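Local coordinates for protein arginine N-methyltransferase SFM1 (Saccharomyces cerevisiae, PDB 5C74), which transfers a methyl group from S-adenosyl-L-methionine to a single arginine of ribosomal protein S3, leaving it monomethylated, at residues S21-L24 and R25-A29; Q48-K52 and L53-W57; D153-F157 and E158-F162. All blocks are in the same frame, centred on the assembly; numbering follows the deposited sequence.

Contact 1. Residues S21-L24 and R25-A29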
# COMPACT_ATOMS: atom_id res chain seq x y z
N SER A 21 0.05 -0.05 -12.62
CA SER A 21 0.47 0.80 -13.73
C SER A 21 0.85 -0.06 -14.93
O SER A 21 0.51 0.28 -16.06
CB SER A 21 1.66 1.68 -13.35
OG SER A 21 1.30 2.57 -12.30
N GLN A 22 1.57 -1.15 -14.67
CA GLN A 22 1.99 -2.04 -15.75
C GLN A 22 0.77 -2.68 -16.42
O GLN A 22 0.69 -2.78 -17.65
CB GLN A 22 2.94 -3.12 -15.23
CG GLN A 22 3.46 -4.07 -16.30
CD GLN A 22 4.69 -3.55 -17.00
OE1 GLN A 22 4.99 -2.35 -16.97
NE2 GLN A 22 5.42 -4.46 -17.64
N ILE A 23 -0.20 -3.09 -15.60
CA ILE A 23 -1.44 -3.68 -16.14
C ILE A 23 -2.18 -2.68 -17.04
O ILE A 23 -2.59 -3.03 -18.16
CB ILE A 23 -2.36 -4.16 -14.98
CG1 ILE A 23 -1.70 -5.36 -14.29
CG2 ILE A 23 -3.75 -4.50 -15.49
CD1 ILE A 23 -2.25 -5.70 -12.89
N LEU A 24 -2.33 -1.45 -16.57
CA LEU A 24 -2.99 -0.41 -17.35
C LEU A 24 -2.27 -0.14 -18.67
O LEU A 24 -2.92 0.05 -19.69
CB LEU A 24 -3.10 0.89 -16.53
CG LEU A 24 -4.08 0.83 -15.36
CD1 LEU A 24 -3.81 1.95 -14.34
CD2 LEU A 24 -5.52 0.94 -15.88
N ARG A 25 -0.94 -0.14 -18.65
CA ARG A 25 -0.20 0.10 -19.88
C ARG A 25 -0.40 -1.07 -20.84
O ARG A 25 -0.42 -0.88 -22.05
CB ARG A 25 1.30 0.31 -19.59
CG ARG A 25 1.61 1.73 -19.07
CD ARG A 25 3.11 1.98 -18.92
NE ARG A 25 3.70 1.06 -17.96
CZ ARG A 25 4.02 1.38 -16.71
NH1 ARG A 25 3.84 2.60 -16.25
NH2 ARG A 25 4.54 0.45 -15.92
N GLU A 26 -0.54 -2.28 -20.29
CA GLU A 26 -0.70 -3.45 -21.13
C GLU A 26 -2.11 -3.59 -21.71
O GLU A 26 -2.27 -3.72 -22.93
CB GLU A 26 -0.36 -4.73 -20.37
CG GLU A 26 -0.37 -5.95 -21.30
CD GLU A 26 -0.19 -7.28 -20.57
OE1 GLU A 26 0.10 -7.29 -19.36
OE2 GLU A 26 -0.36 -8.33 -21.22
N VAL A 27 -3.14 -3.57 -20.86
CA VAL A 27 -4.49 -3.90 -21.36
C VAL A 27 -5.36 -2.68 -21.59
O VAL A 27 -6.38 -2.75 -22.28
CB VAL A 27 -5.21 -4.87 -20.40
CG1 VAL A 27 -4.37 -6.16 -20.19
CG2 VAL A 27 -5.51 -4.21 -19.07
N GLY A 28 -4.96 -1.54 -21.02
CA GLY A 28 -5.71 -0.31 -21.22
C GLY A 28 -6.68 0.00 -20.09
O GLY A 28 -7.22 -0.90 -19.45
N ALA A 29 -6.92 1.29 -19.87
CA ALA A 29 -7.73 1.74 -18.74
C ALA A 29 -9.19 1.34 -18.85
O ALA A 29 -9.90 1.31 -17.85
CB ALA A 29 -7.63 3.25 -18.58

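Contact 2. Residues Q48-K52 and L53-W57. With SO4 (sulfate ion), chain C.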
# COMPACT_ATOMS: atom_id res chain seq x y z
N GLN A 48 -1.83 9.44 -7.72
CA GLN A 48 -1.86 10.31 -8.89
C GLN A 48 -1.41 9.61 -10.17
O GLN A 48 -1.93 9.88 -11.25
CB GLN A 48 -0.99 11.55 -8.66
CG GLN A 48 -1.59 12.56 -7.70
CD GLN A 48 -2.90 13.14 -8.20
OE1 GLN A 48 -3.93 13.06 -7.54
NE2 GLN A 48 -2.87 13.73 -9.39
N ARG A 49 -0.44 8.71 -10.04
CA ARG A 49 0.05 7.99 -11.21
C ARG A 49 -1.06 7.13 -11.82
O ARG A 49 -1.17 7.02 -13.04
CB ARG A 49 1.26 7.13 -10.82
CG ARG A 49 2.57 7.93 -10.83
CD ARG A 49 3.70 7.16 -10.12
NE ARG A 49 3.42 6.94 -8.70
CZ ARG A 49 4.03 6.00 -7.98
NH1 ARG A 49 4.95 5.23 -8.54
NH2 ARG A 49 3.73 5.85 -6.69
N LEU A 50 -1.91 6.57 -10.97
CA LEU A 50 -2.96 5.69 -11.47
C LEU A 50 -4.13 6.51 -12.04
O LEU A 50 -4.73 6.13 -13.05
CB LEU A 50 -3.45 4.75 -10.36
CG LEU A 50 -2.36 3.80 -9.85
CD1 LEU A 50 -2.87 2.96 -8.70
CD2 LEU A 50 -1.85 2.88 -10.98
N LEU A 51 -4.44 7.62 -11.39
CA LEU A 51 -5.45 8.53 -11.94
C LEU A 51 -5.03 9.01 -13.33
O LEU A 51 -5.84 9.01 -14.26
CB LEU A 51 -5.66 9.70 -11.00
CG LEU A 51 -6.40 9.36 -9.70
CD1 LEU A 51 -6.51 10.59 -8.80
CD2 LEU A 51 -7.78 8.76 -9.98
N LYS A 52 -3.77 9.38 -13.49
CA LYS A 52 -3.31 9.88 -14.79
C LYS A 52 -3.37 8.79 -15.85
O LYS A 52 -3.54 9.08 -17.03
CB LYS A 52 -1.89 10.45 -14.69
CG LYS A 52 -1.83 11.71 -13.84
CD LYS A 52 -0.54 12.49 -14.05
CE LYS A 52 -0.50 13.71 -13.14
NZ LYS A 52 -0.48 13.31 -11.71
N LEU A 53 -3.25 7.54 -15.43
CA LEU A 53 -3.35 6.42 -16.37
C LEU A 53 -4.81 6.02 -16.64
O LEU A 53 -5.08 5.13 -17.44
CB LEU A 53 -2.55 5.22 -15.86
CG LEU A 53 -1.03 5.33 -16.04
CD1 LEU A 53 -0.28 4.17 -15.36
CD2 LEU A 53 -0.69 5.37 -17.53
N GLY A 54 -5.75 6.66 -15.96
CA GLY A 54 -7.16 6.42 -16.23
C GLY A 54 -7.81 5.31 -15.42
O GLY A 54 -8.83 4.75 -15.83
N LEU A 55 -7.25 5.00 -14.26
CA LEU A 55 -7.73 3.89 -13.44
C LEU A 55 -9.21 3.99 -13.10
O LEU A 55 -9.66 4.99 -12.55
CB LEU A 55 -6.93 3.80 -12.13
CG LEU A 55 -7.38 2.66 -11.22
CD1 LEU A 55 -6.97 1.30 -11.81
CD2 LEU A 55 -6.84 2.85 -9.81
N ARG A 56 -9.96 2.94 -13.42
CA ARG A 56 -11.36 2.82 -12.98
C ARG A 56 -11.47 2.03 -11.69
O ARG A 56 -10.94 0.92 -11.58
CB ARG A 56 -12.20 2.13 -14.06
CG ARG A 56 -12.22 2.87 -15.36
CD ARG A 56 -12.94 2.07 -16.44
NE ARG A 56 -13.25 2.93 -17.57
CZ ARG A 56 -14.12 2.63 -18.54
NH1 ARG A 56 -14.75 1.47 -18.52
NH2 ARG A 56 -14.35 3.48 -19.53
N TRP A 57 -12.19 2.59 -10.72
CA TRP A 57 -12.34 1.93 -9.43
C TRP A 57 -13.73 2.17 -8.87
O TRP A 57 -14.38 3.16 -9.21
CB TRP A 57 -11.29 2.46 -8.45
CG TRP A 57 -11.40 3.93 -8.27
CD1 TRP A 57 -10.87 4.90 -9.08
CD2 TRP A 57 -12.11 4.61 -7.24
NE1 TRP A 57 -11.22 6.14 -8.61
CE2 TRP A 57 -11.97 6.00 -7.48
CE3 TRP A 57 -12.86 4.19 -6.14
CZ2 TRP A 57 -12.54 6.96 -6.64
CZ3 TRP A 57 -13.44 5.16 -5.31
CH2 TRP A 57 -13.27 6.53 -5.57
S SO4 C . 1.44 8.87 -6.39
O1 SO4 C . 1.84 7.76 -5.52
O2 SO4 C . 0.29 9.51 -5.78
O3 SO4 C . 1.09 8.35 -7.71
O4 SO4 C . 2.52 9.83 -6.53

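Contact 3. Residues D153-F157 and E158-F162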
# COMPACT_ATOMS: atom_id res chain seq x y z
N ASP A 153 -4.02 -14.24 -27.60
CA ASP A 153 -3.10 -14.78 -28.59
C ASP A 153 -3.30 -16.28 -28.85
O ASP A 153 -2.72 -16.82 -29.79
CB ASP A 153 -1.65 -14.54 -28.17
CG ASP A 153 -1.27 -13.07 -28.20
OD1 ASP A 153 -2.03 -12.27 -28.80
OD2 ASP A 153 -0.22 -12.72 -27.63
N ARG A 154 -4.08 -16.93 -27.99
CA ARG A 154 -4.43 -18.35 -28.14
C ARG A 154 -3.21 -19.24 -27.97
O ARG A 154 -3.06 -20.28 -28.64
CB ARG A 154 -5.12 -18.61 -29.49
CG ARG A 154 -6.40 -17.81 -29.69
CD ARG A 154 -7.39 -17.96 -28.53
NE ARG A 154 -8.52 -17.04 -28.71
CZ ARG A 154 -9.60 -17.30 -29.44
NH1 ARG A 154 -9.73 -18.46 -30.07
NH2 ARG A 154 -10.55 -16.38 -29.54
N ILE A 155 -2.33 -18.83 -27.06
CA ILE A 155 -1.16 -19.64 -26.72
C ILE A 155 -1.50 -20.46 -25.48
O ILE A 155 -1.80 -19.90 -24.43
CB ILE A 155 0.08 -18.76 -26.48
CG1 ILE A 155 0.37 -17.93 -27.74
CG2 ILE A 155 1.29 -19.62 -26.07
CD1 ILE A 155 1.44 -16.86 -27.55
N ALA A 156 -1.47 -21.78 -25.60
CA ALA A 156 -1.77 -22.64 -24.46
C ALA A 156 -0.76 -22.44 -23.32
O ALA A 156 0.41 -22.20 -23.56
CB ALA A 156 -1.78 -24.10 -24.90
N PHE A 157 -1.23 -22.57 -22.08
CA PHE A 157 -0.38 -22.36 -20.91
C PHE A 157 0.94 -23.13 -21.01
O PHE A 157 2.01 -22.58 -20.73
CB PHE A 157 -1.13 -22.76 -19.63
CG PHE A 157 -0.41 -22.39 -18.36
CD1 PHE A 157 0.54 -23.24 -17.81
CD2 PHE A 157 -0.67 -21.19 -17.73
CE1 PHE A 157 1.21 -22.89 -16.65
CE2 PHE A 157 0.01 -20.83 -16.55
CZ PHE A 157 0.94 -21.68 -16.02
N GLU A 158 0.88 -24.39 -21.45
CA GLU A 158 2.08 -25.23 -21.51
C GLU A 158 3.10 -24.76 -22.55
O GLU A 158 4.24 -25.23 -22.56
CB GLU A 158 1.69 -26.69 -21.78
CG GLU A 158 0.90 -26.91 -23.07
CD GLU A 158 -0.62 -26.78 -22.90
OE1 GLU A 158 -1.08 -26.14 -21.93
OE2 GLU A 158 -1.35 -27.35 -23.74
N ASP A 159 2.70 -23.84 -23.42
CA ASP A 159 3.60 -23.29 -24.44
C ASP A 159 4.17 -21.91 -24.10
O ASP A 159 5.00 -21.38 -24.84
CB ASP A 159 2.87 -23.19 -25.77
CG ASP A 159 2.56 -24.56 -26.36
OD1 ASP A 159 3.27 -25.52 -26.03
OD2 ASP A 159 1.59 -24.65 -27.14
N ILE A 160 3.71 -21.33 -23.00
CA ILE A 160 4.29 -20.07 -22.54
C ILE A 160 5.62 -20.34 -21.85
O ILE A 160 5.75 -21.31 -21.11
CB ILE A 160 3.32 -19.32 -21.62
CG1 ILE A 160 2.03 -18.99 -22.39
CG2 ILE A 160 3.95 -18.01 -21.07
CD1 ILE A 160 0.85 -18.56 -21.51
N LYS A 161 6.61 -19.51 -22.14
CA LYS A 161 7.91 -19.63 -21.50
C LYS A 161 7.93 -18.85 -20.17
O LYS A 161 7.82 -17.62 -20.17
CB LYS A 161 9.01 -19.13 -22.44
CG LYS A 161 9.18 -20.03 -23.68
CD LYS A 161 10.36 -19.58 -24.53
CE LYS A 161 10.49 -20.45 -25.78
NZ LYS A 161 10.31 -21.89 -25.46
N PHE A 162 8.06 -19.58 -19.07
CA PHE A 162 8.11 -18.99 -17.72
C PHE A 162 9.47 -19.16 -17.07
O PHE A 162 10.29 -19.97 -17.52
CB PHE A 162 7.06 -19.62 -16.79
CG PHE A 162 5.63 -19.45 -17.23
CD1 PHE A 162 4.98 -18.22 -17.09
CD2 PHE A 162 4.91 -20.54 -17.70
CE1 PHE A 162 3.65 -18.08 -17.46
CE2 PHE A 162 3.59 -20.42 -18.07
CZ PHE A 162 2.95 -19.18 -17.96
O HOH W 1 -0.13 -22.91 -27.96
O HOH W 2 4.43 -23.37 -19.67

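Contact 1. Residues S21-L24 and R25-A29
Gln22 and Arg25, one turn apart, are joined by a side-chain hydrogen bond near the C-terminal end of helix 14-27, which links strands 2-6 and 32-35 in a beta-alpha-beta unit of this SPOUT-family protein. Arg25 NH2 donates a hydrogen bond to Gln22 OE1 at 3.0 Å, and the bond is straight, with an N-H...O angle of 180°. OE1 lies in the guanidinium plane and takes the N-H in its own carbonyl plane, although the amide and guanidinium planes are steeply turned against each other. Arg25 gets there by bending at chi3 (-61°), which folds the chain back along the helix toward the preceding turn. The fold-back also carries one face of the guanidinium over Ser21 O, which sits 3.7 Å from the plane beneath its centre, and places NH1 beside Ser21 CB. Glu194 lies close by, giving Gln22 OE1 a weak second hydrogen bond through its backbone N and Arg25 NH1 a long, weak ion pair.

Regular i to i+4 bonds hold the last turn of the helix, among them Val27 N to Ile23 O at 2.8 Å. The final one, Gly28 N to Leu24 O at 2.9 Å, is more bent (132°), and its donor stands above the carbonyl plane; from Gly28 onward the chain leaves the helix, with positive phi. A CB there would be jammed against the carbonyl O of Val27.

Two apolar contacts complete the turn. Ile23 and Val27 lie side by side, pointing the same way, with their CG2 methyls 4.0 Å apart, and both touch Ile144 of helix 140-151. Leu24 is buried against Leu32, Leu50 and Leu55. As the chain turns off the helix it passes this leucine, and Leu24 CD2 comes to rest 3.7 Å from Ala29 CA.

Contact 2. Residues Q48-K52 and L53-W57
Arg49, whose backbone O takes the N-H of Leu53, presents the edge of its guanidinium to a sulfate ion, with the sulfur in the plane of the group. Arg49 NE donates to sulfate O3 and Arg49 NH2 to sulfate O1, each at 2.9 Å. A bend at chi3 (-64°) turns the side chain back over the start of helix 48-52, where the backbone joins in: Arg49 N reaches the same sulfate O3 at 2.8 Å, and Gln48 N donates a hydrogen bond to O2. The anion, probably from the crystallisation liquor, thus sits at the helix N-terminus, where the helix dipole would help to hold it. Arg49 NH2 also forms a salt bridge to Glu14 of helix 14-27.

At the other end the helix stops at Gly54. Gly54 N bonds to Leu51 O at 2.9 Å, while Leu55 N reaches further back to Leu50 O at 3.0 Å. The side chains follow the backbone, for Leu50 and Leu55 lie side by side, pointing the same way, with Leu50 CB 3.9 Å from Leu55 CD2, and Leu55 continues onto Leu32 and Leu34 of strand 32-35. Gly54 has positive phi, where a side chain would strike the carbonyl O of Leu53. Paired bonds, a glycine and an apolar contact bracketing them make this a Schellman motif, which ends the helix and turns the chain into the short, weakly bonded outermost strand 56-57.

Contact 3. Residues D153-F157 and E158-F162
Phe157 and Phe162 meet across a short 3-10 turn in the connection between helix 140-151 and strand 162-169. The backbone bonds define the turn: Asp159 N to Ala156 O at 2.8 Å and Ile160 N to Phe157 O at 3.1 Å, each donor standing well above its carbonyl plane.

The aromatic pair is oblique, with planes 36° apart and ring centroids 4.9 Å from each other. Phe162 CE2 sits over one face of the Phe157 ring, toward its rim. Phe157 gets into position with CG anti to the backbone N (chi1 -171°), which sets the ring against Thr146 and Ile150 of helix 140-151. With an alanine here, Phe162 CE2 and CZ would probably lose the ring they rest on, and a gap would be likely to open against the helix. A smaller apolar contact joins Ile155 CG2 to Ile160 CG1, 3.8 Å apart.

Two waters bridge polar atoms of the turn. One molecule donates to both Phe157 O and Ile160 O. The other accepts from Ala156 N and donates to Asp159 OD2, with 2.6 Å between the water oxygen and Asp159 OD2.

Overall arrangement
Contacts 1 and 2 belong to successive beta-alpha-beta units of the parallel sheet, sharing strand 32-35, and they touch: Ser21 OG, hydrogen-bonded to Ile17 O, packs on Leu50 CD2, and Ala29 CB on the backbone oxygens of Leu53 and Gly54. Both are partly buried, with Leu24, Leu50 and Leu55 in the interior. In both, a helix ends at a glycine; Arg25 serves a neighbouring amide, while Arg49, at the start of its helix, holds an anion. Contact 3 is a surface turn about 20 Å from contact 1 and 30 Å from contact 2, centre to centre. It combines 3-10 backbone bonds, an aromatic pair and bridging waters, leading from helix 140-151, which Ile23 and Val27 also touch, into the antiparallel sheet.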